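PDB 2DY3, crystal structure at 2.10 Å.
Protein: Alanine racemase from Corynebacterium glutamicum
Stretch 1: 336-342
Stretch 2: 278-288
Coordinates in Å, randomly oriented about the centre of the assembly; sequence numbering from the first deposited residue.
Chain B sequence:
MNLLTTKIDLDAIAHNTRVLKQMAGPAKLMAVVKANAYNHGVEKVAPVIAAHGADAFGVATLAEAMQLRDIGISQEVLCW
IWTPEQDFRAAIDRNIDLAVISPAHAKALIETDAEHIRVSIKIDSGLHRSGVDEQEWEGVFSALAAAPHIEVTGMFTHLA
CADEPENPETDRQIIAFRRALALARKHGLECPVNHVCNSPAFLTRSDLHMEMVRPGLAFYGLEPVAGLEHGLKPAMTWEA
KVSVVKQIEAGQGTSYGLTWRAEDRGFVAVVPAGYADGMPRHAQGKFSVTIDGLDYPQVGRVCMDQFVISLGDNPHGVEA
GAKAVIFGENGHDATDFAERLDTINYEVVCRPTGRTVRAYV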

ATOM      1  N   ASP B 336      -9.450   8.326 -15.412  1.00 20.62           N
ATOM      2  CA  ASP B 336      -8.786   9.572 -15.794  1.00 19.48           C
ATOM      3  C   ASP B 336      -7.488   9.728 -15.003  1.00 19.91           C
ATOM      4  O   ASP B 336      -6.426  10.034 -15.564  1.00 18.59           O
ATOM      5  CB  ASP B 336      -9.688  10.766 -15.497  1.00 21.46           C
ATOM      6  CG  ASP B 336      -9.014  12.089 -15.798  1.00 23.16           C
ATOM      7  OD1 ASP B 336      -8.988  12.491 -16.977  1.00 25.36           O
ATOM      8  OD2 ASP B 336      -8.491  12.724 -14.859  1.00 26.73           O
ATOM      9  N   PHE B 337      -7.584   9.520 -13.691  1.00 16.51           N
ATOM     10  CA  PHE B 337      -6.429   9.632 -12.811  1.00 17.55           C
ATOM     11  C   PHE B 337      -5.372   8.622 -13.246  1.00 18.33           C
ATOM     12  O   PHE B 337      -4.180   8.924 -13.262  1.00 16.45           O
ATOM     13  CB  PHE B 337      -6.846   9.365 -11.359  1.00 17.95           C
ATOM     14  CG  PHE B 337      -5.749   9.588 -10.359  1.00 16.03           C
ATOM     15  CD1 PHE B 337      -5.280   8.546  -9.578  1.00 18.09           C
ATOM     16  CD2 PHE B 337      -5.183  10.840 -10.200  1.00 16.21           C
ATOM     17  CE1 PHE B 337      -4.266   8.750  -8.659  1.00 15.67           C
ATOM     18  CE2 PHE B 337      -4.169  11.049  -9.282  1.00 17.37           C
ATOM     19  CZ  PHE B 337      -3.711  10.004  -8.513  1.00 16.17           C
ATOM     20  N   ALA B 338      -5.825   7.422 -13.605  1.00 19.29           N
ATOM     21  CA  ALA B 338      -4.930   6.360 -14.052  1.00 21.31           C
ATOM     22  C   ALA B 338      -4.131   6.798 -15.270  1.00 23.78           C
ATOM     23  O   ALA B 338      -2.907   6.678 -15.289  1.00 23.99           O
ATOM     24  CB  ALA B 338      -5.726   5.102 -14.380  1.00 18.42           C
ATOM     25  N   GLU B 339      -4.823   7.300 -16.291  1.00 26.41           N
ATOM     26  CA  GLU B 339      -4.138   7.731 -17.502  1.00 29.12           C
ATOM     27  C   GLU B 339      -3.213   8.921 -17.258  1.00 28.39           C
ATOM     28  O   GLU B 339      -2.186   9.052 -17.923  1.00 28.14           O
ATOM     29  CB  GLU B 339      -5.148   8.023 -18.622  1.00 32.90           C
ATOM     30  CG  GLU B 339      -6.448   8.673 -18.187  1.00 40.87           C
ATOM     31  CD  GLU B 339      -7.482   8.716 -19.307  1.00 44.86           C
ATOM     32  OE1 GLU B 339      -8.564   9.308 -19.102  1.00 46.87           O
ATOM     33  OE2 GLU B 339      -7.215   8.155 -20.392  1.00 47.81           O
ATOM     34  N   ARG B 340      -3.564   9.779 -16.302  1.00 27.75           N
ATOM     35  CA  ARG B 340      -2.717  10.926 -15.977  1.00 28.06           C
ATOM     36  C   ARG B 340      -1.418  10.384 -15.392  1.00 27.59           C
ATOM     37  O   ARG B 340      -0.350  10.970 -15.572  1.00 26.33           O
ATOM     38  CB  ARG B 340      -3.398  11.837 -14.945  1.00 31.48           C
ATOM     39  CG  ARG B 340      -4.585  12.644 -15.474  1.00 35.40           C
ATOM     40  CD  ARG B 340      -4.139  13.845 -16.297  1.00 39.22           C
ATOM     41  NE  ARG B 340      -5.232  14.404 -17.096  1.00 43.67           N
ATOM     42  CZ  ARG B 340      -6.365  14.894 -16.598  1.00 44.72           C
ATOM     43  NH1 ARG B 340      -6.576  14.905 -15.289  1.00 44.89           N
ATOM     44  NH2 ARG B 340      -7.296  15.372 -17.414  1.00 44.57           N
ATOM     45  N   LEU B 341      -1.520   9.253 -14.697  1.00 26.61           N
ATOM     46  CA  LEU B 341      -0.360   8.620 -14.074  1.00 26.15           C
ATOM     47  C   LEU B 341       0.290   7.566 -14.962  1.00 24.97           C
ATOM     48  O   LEU B 341       1.153   6.815 -14.511  1.00 24.90           O
ATOM     49  CB  LEU B 341      -0.755   7.999 -12.729  1.00 26.05           C
ATOM     50  CG  LEU B 341      -0.652   8.940 -11.523  1.00 28.10           C
ATOM     51  CD1 LEU B 341      -1.342  10.259 -11.841  1.00 29.18           C
ATOM     52  CD2 LEU B 341      -1.267   8.287 -10.295  1.00 27.15           C
ATOM     53  N   ASP B 342      -0.126   7.515 -16.222  1.00 26.01           N
ATOM     54  CA  ASP B 342       0.434   6.564 -17.173  1.00 26.67           C
ATOM     55  C   ASP B 342       0.325   5.127 -16.654  1.00 25.74           C
ATOM     56  O   ASP B 342       1.282   4.361 -16.713  1.00 25.20           O
ATOM     57  CB  ASP B 342       1.899   6.941 -17.467  1.00 28.96           C
ATOM     58  CG  ASP B 342       2.584   5.986 -18.437  1.00 30.65           C
ATOM     59  OD1 ASP B 342       1.968   5.594 -19.451  1.00 31.99           O
ATOM     60  OD2 ASP B 342       3.758   5.638 -18.190  1.00 33.84           O
TER
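Stretch 2, residues 278-288: GMPRHAQGKFS

Stretch 1 is the last part of a helix that begins earlier in the chain, helical through R340, followed by L341 and D342. Stretch 2 has no regular secondary structure over most of its length: its backbone turns repeatedly, with R281, H282 and A283 at helical phi/psi, and the chain becomes extended at F287 (-147/173) and S288 (-131/154), S288 alone being classed as strand. Because stretch 2 has no single axis, its placement is best defined by the closest CA pairs: CA of R340 lies 5.8 Å from CA of K286, and CA of L341 lies 5.9 Å from CA of A283. No hydrogen bond crosses between the stretches; the contact is mostly apolar packing and buries 342 Å² in all.

At the start of the walk, D336 makes no contact with stretch 2. Its carboxylate instead serves the helix, with OD2 2.9 Å from NH1 of R340. The oxygen lies well out of the guanidinium plane, so this salt bridge is a matter of charge without an N-H directed at it.

F337 is the first residue to touch stretch 2. Its CA-to-CB bond points sideways, but with chi1 at -174° (t) the ring reaches across. There it meets F287 edge-to-face: the centroids are 5.3 Å apart, the planes stand at 88°, and CE2 of F337 comes within 3.6 Å of CD1 of F287. The near-perpendicular planes let the rim of one ring rest over a face of the other. Near the plane of the F337 ring, the methyl CE of M279 lies 4.1 Å from CZ of F337, so M279 and F287, eight residues apart in sequence, both meet the edge of this one ring. M279 reaches this position through its chi angles of 180°, 72° and -87°, which carry the end of the side chain closer than its sideways CB direction would suggest.

A338 and E339 are out of reach of stretch 2, as expected one and two residues after F337 on a helix.

R340 returns to the contact, with its CA-to-CB bond directed toward stretch 2. Its CD lies 3.5 Å from the backbone O of K286, a contact of aliphatic carbon with carbonyl oxygen. The turn that presents K286 is supported locally by the bond from K286 N to A283 O, 3.0 Å.

L341 is the first residue to leave helical phi/psi, at -93/10, although its N still bonds to F337 O at 3.0 Å. It is buried, and its side chain gathers several parts of stretch 2: CG lies 4.1 Å from CB of A283, CD2 4.4 Å from CE of M279, and CD1 4.4 Å from CB of F287 and 4.5 Å from CB of K286. Thus CE of M279 is shared between F337 and L341, whose side chains lie one helical turn apart.

D342, at phi/psi 55/46, has no atom within 4.5 Å of stretch 2. The packing therefore centres on F337 and L341, with R340 adding its contact to the K286 carbonyl.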

ATOM      1  N   GLY B 278       0.176   5.958  -0.484  1.00 16.14           N
ATOM      2  CA  GLY B 278      -0.216   5.485  -1.799  1.00 17.24           C
ATOM      3  C   GLY B 278      -0.002   6.472  -2.929  1.00 17.52           C
ATOM      4  O   GLY B 278      -0.130   6.113  -4.099  1.00 15.19           O
ATOM      5  N   MET B 279       0.302   7.719  -2.591  1.00 17.42           N
ATOM      6  CA  MET B 279       0.536   8.733  -3.608  1.00 20.93           C
ATOM      7  C   MET B 279       1.957   8.597  -4.120  1.00 22.71           C
ATOM      8  O   MET B 279       2.910   8.978  -3.440  1.00 23.07           O
ATOM      9  CB  MET B 279       0.351  10.138  -3.039  1.00 21.82           C
ATOM     10  CG  MET B 279       0.590  11.247  -4.058  1.00 27.56           C
ATOM     11  SD  MET B 279      -0.721  11.392  -5.322  1.00 34.06           S
ATOM     12  CE  MET B 279      -0.190  10.288  -6.509  1.00 32.27           C
ATOM     13  N   PRO B 280       2.118   8.046  -5.327  1.00 24.40           N
ATOM     14  CA  PRO B 280       3.435   7.856  -5.942  1.00 25.89           C
ATOM     15  C   PRO B 280       4.198   9.172  -6.074  1.00 25.93           C
ATOM     16  O   PRO B 280       3.603  10.223  -6.342  1.00 26.84           O
ATOM     17  CB  PRO B 280       3.094   7.272  -7.311  1.00 25.36           C
ATOM     18  CG  PRO B 280       1.820   6.538  -7.060  1.00 28.75           C
ATOM     19  CD  PRO B 280       1.055   7.499  -6.187  1.00 26.11           C
ATOM     20  N   ARG B 281       5.510   9.117  -5.881  1.00 25.79           N
ATOM     21  CA  ARG B 281       6.335  10.309  -6.024  1.00 26.57           C
ATOM     22  C   ARG B 281       6.341  10.705  -7.506  1.00 27.65           C
ATOM     23  O   ARG B 281       6.464  11.881  -7.846  1.00 25.91           O
ATOM     24  CB  ARG B 281       7.763  10.028  -5.543  1.00 26.34           C
ATOM     25  CG  ARG B 281       7.857   9.774  -4.044  1.00 27.47           C
ATOM     26  CD  ARG B 281       9.252   9.368  -3.590  1.00 25.16           C
ATOM     27  NE  ARG B 281      10.272  10.377  -3.871  1.00 26.75           N
ATOM     28  CZ  ARG B 281      11.127  10.314  -4.887  1.00 26.52           C
ATOM     29  NH1 ARG B 281      11.093   9.287  -5.726  1.00 26.45           N
ATOM     30  NH2 ARG B 281      12.018  11.278  -5.070  1.00 28.52           N
ATOM     31  N   HIS B 282       6.186   9.709  -8.379  1.00 29.49           N
ATOM     32  CA  HIS B 282       6.175   9.915  -9.828  1.00 31.44           C
ATOM     33  C   HIS B 282       4.944  10.657 -10.331  1.00 32.65           C
ATOM     34  O   HIS B 282       4.922  11.147 -11.464  1.00 32.38           O
ATOM     35  CB  HIS B 282       6.273   8.569 -10.553  1.00 32.11           C
ATOM     36  CG  HIS B 282       7.610   7.911 -10.428  1.00 35.42           C
ATOM     37  ND1 HIS B 282       7.839   6.607 -10.814  1.00 37.11           N
ATOM     38  CD2 HIS B 282       8.794   8.379  -9.967  1.00 35.39           C
ATOM     39  CE1 HIS B 282       9.105   6.302 -10.596  1.00 36.32           C
ATOM     40  NE2 HIS B 282       9.706   7.360 -10.083  1.00 36.06           N
ATOM     41  N   ALA B 283       3.914  10.737  -9.496  1.00 32.42           N
ATOM     42  CA  ALA B 283       2.694  11.429  -9.888  1.00 32.10           C
ATOM     43  C   ALA B 283       2.927  12.935  -9.935  1.00 32.10           C
ATOM     44  O   ALA B 283       2.050  13.694 -10.351  1.00 31.96           O
ATOM     45  CB  ALA B 283       1.577  11.105  -8.917  1.00 30.33           C
ATOM     46  N   GLN B 284       4.113  13.360  -9.517  1.00 31.16           N
ATOM     47  CA  GLN B 284       4.450  14.778  -9.502  1.00 32.72           C
ATOM     48  C   GLN B 284       4.174  15.502 -10.820  1.00 32.90           C
ATOM     49  O   GLN B 284       4.617  15.074 -11.885  1.00 34.01           O
ATOM     50  CB  GLN B 284       5.921  14.965  -9.115  1.00 31.53           C
ATOM     51  CG  GLN B 284       6.399  16.405  -9.196  1.00 31.59           C
ATOM     52  CD  GLN B 284       7.761  16.612  -8.565  1.00 32.93           C
ATOM     53  OE1 GLN B 284       8.304  17.717  -8.589  1.00 34.29           O
ATOM     54  NE2 GLN B 284       8.321  15.551  -7.995  1.00 32.61           N
ATOM     55  N   GLY B 285       3.438  16.607 -10.728  1.00 32.83           N
ATOM     56  CA  GLY B 285       3.112  17.417 -11.889  1.00 32.10           C
ATOM     57  C   GLY B 285       2.245  16.778 -12.956  1.00 31.86           C
ATOM     58  O   GLY B 285       2.135  17.303 -14.067  1.00 31.08           O
ATOM     59  N   LYS B 286       1.610  15.658 -12.631  1.00 30.46           N
ATOM     60  CA  LYS B 286       0.775  14.972 -13.611  1.00 29.40           C
ATOM     61  C   LYS B 286      -0.723  15.051 -13.343  1.00 28.09           C
ATOM     62  O   LYS B 286      -1.529  14.675 -14.194  1.00 28.85           O
ATOM     63  CB  LYS B 286       1.170  13.499 -13.691  1.00 29.17           C
ATOM     64  CG  LYS B 286       2.622  13.253 -14.052  1.00 30.24           C
ATOM     65  CD  LYS B 286       2.868  11.763 -14.211  1.00 30.86           C
ATOM     66  CE  LYS B 286       4.324  11.456 -14.514  1.00 30.23           C
ATOM     67  NZ  LYS B 286       4.548   9.986 -14.560  1.00 30.56           N
ATOM     68  N   PHE B 287      -1.108  15.543 -12.175  1.00 25.56           N
ATOM     69  CA  PHE B 287      -2.526  15.581 -11.857  1.00 24.13           C
ATOM     70  C   PHE B 287      -2.947  16.759 -11.002  1.00 21.05           C
ATOM     71  O   PHE B 287      -2.117  17.515 -10.500  1.00 18.61           O
ATOM     72  CB  PHE B 287      -2.909  14.298 -11.125  1.00 24.42           C
ATOM     73  CG  PHE B 287      -2.463  14.275  -9.691  1.00 25.05           C
ATOM     74  CD1 PHE B 287      -3.363  14.533  -8.668  1.00 26.12           C
ATOM     75  CD2 PHE B 287      -1.141  14.027  -9.367  1.00 23.12           C
ATOM     76  CE1 PHE B 287      -2.947  14.543  -7.346  1.00 24.97           C
ATOM     77  CE2 PHE B 287      -0.721  14.036  -8.048  1.00 22.84           C
ATOM     78  CZ  PHE B 287      -1.623  14.294  -7.039  1.00 23.64           C
ATOM     79  N   SER B 288      -4.260  16.874 -10.836  1.00 19.33           N
ATOM     80  CA  SER B 288      -4.883  17.918 -10.038  1.00 19.11           C
ATOM     81  C   SER B 288      -5.887  17.231  -9.115  1.00 19.28           C
ATOM     82  O   SER B 288      -6.374  16.145  -9.420  1.00 16.93           O
ATOM     83  CB  SER B 288      -5.654  18.893 -10.934  1.00 19.24           C
ATOM     84  OG  SER B 288      -4.839  19.436 -11.960  1.00 20.88           O
TER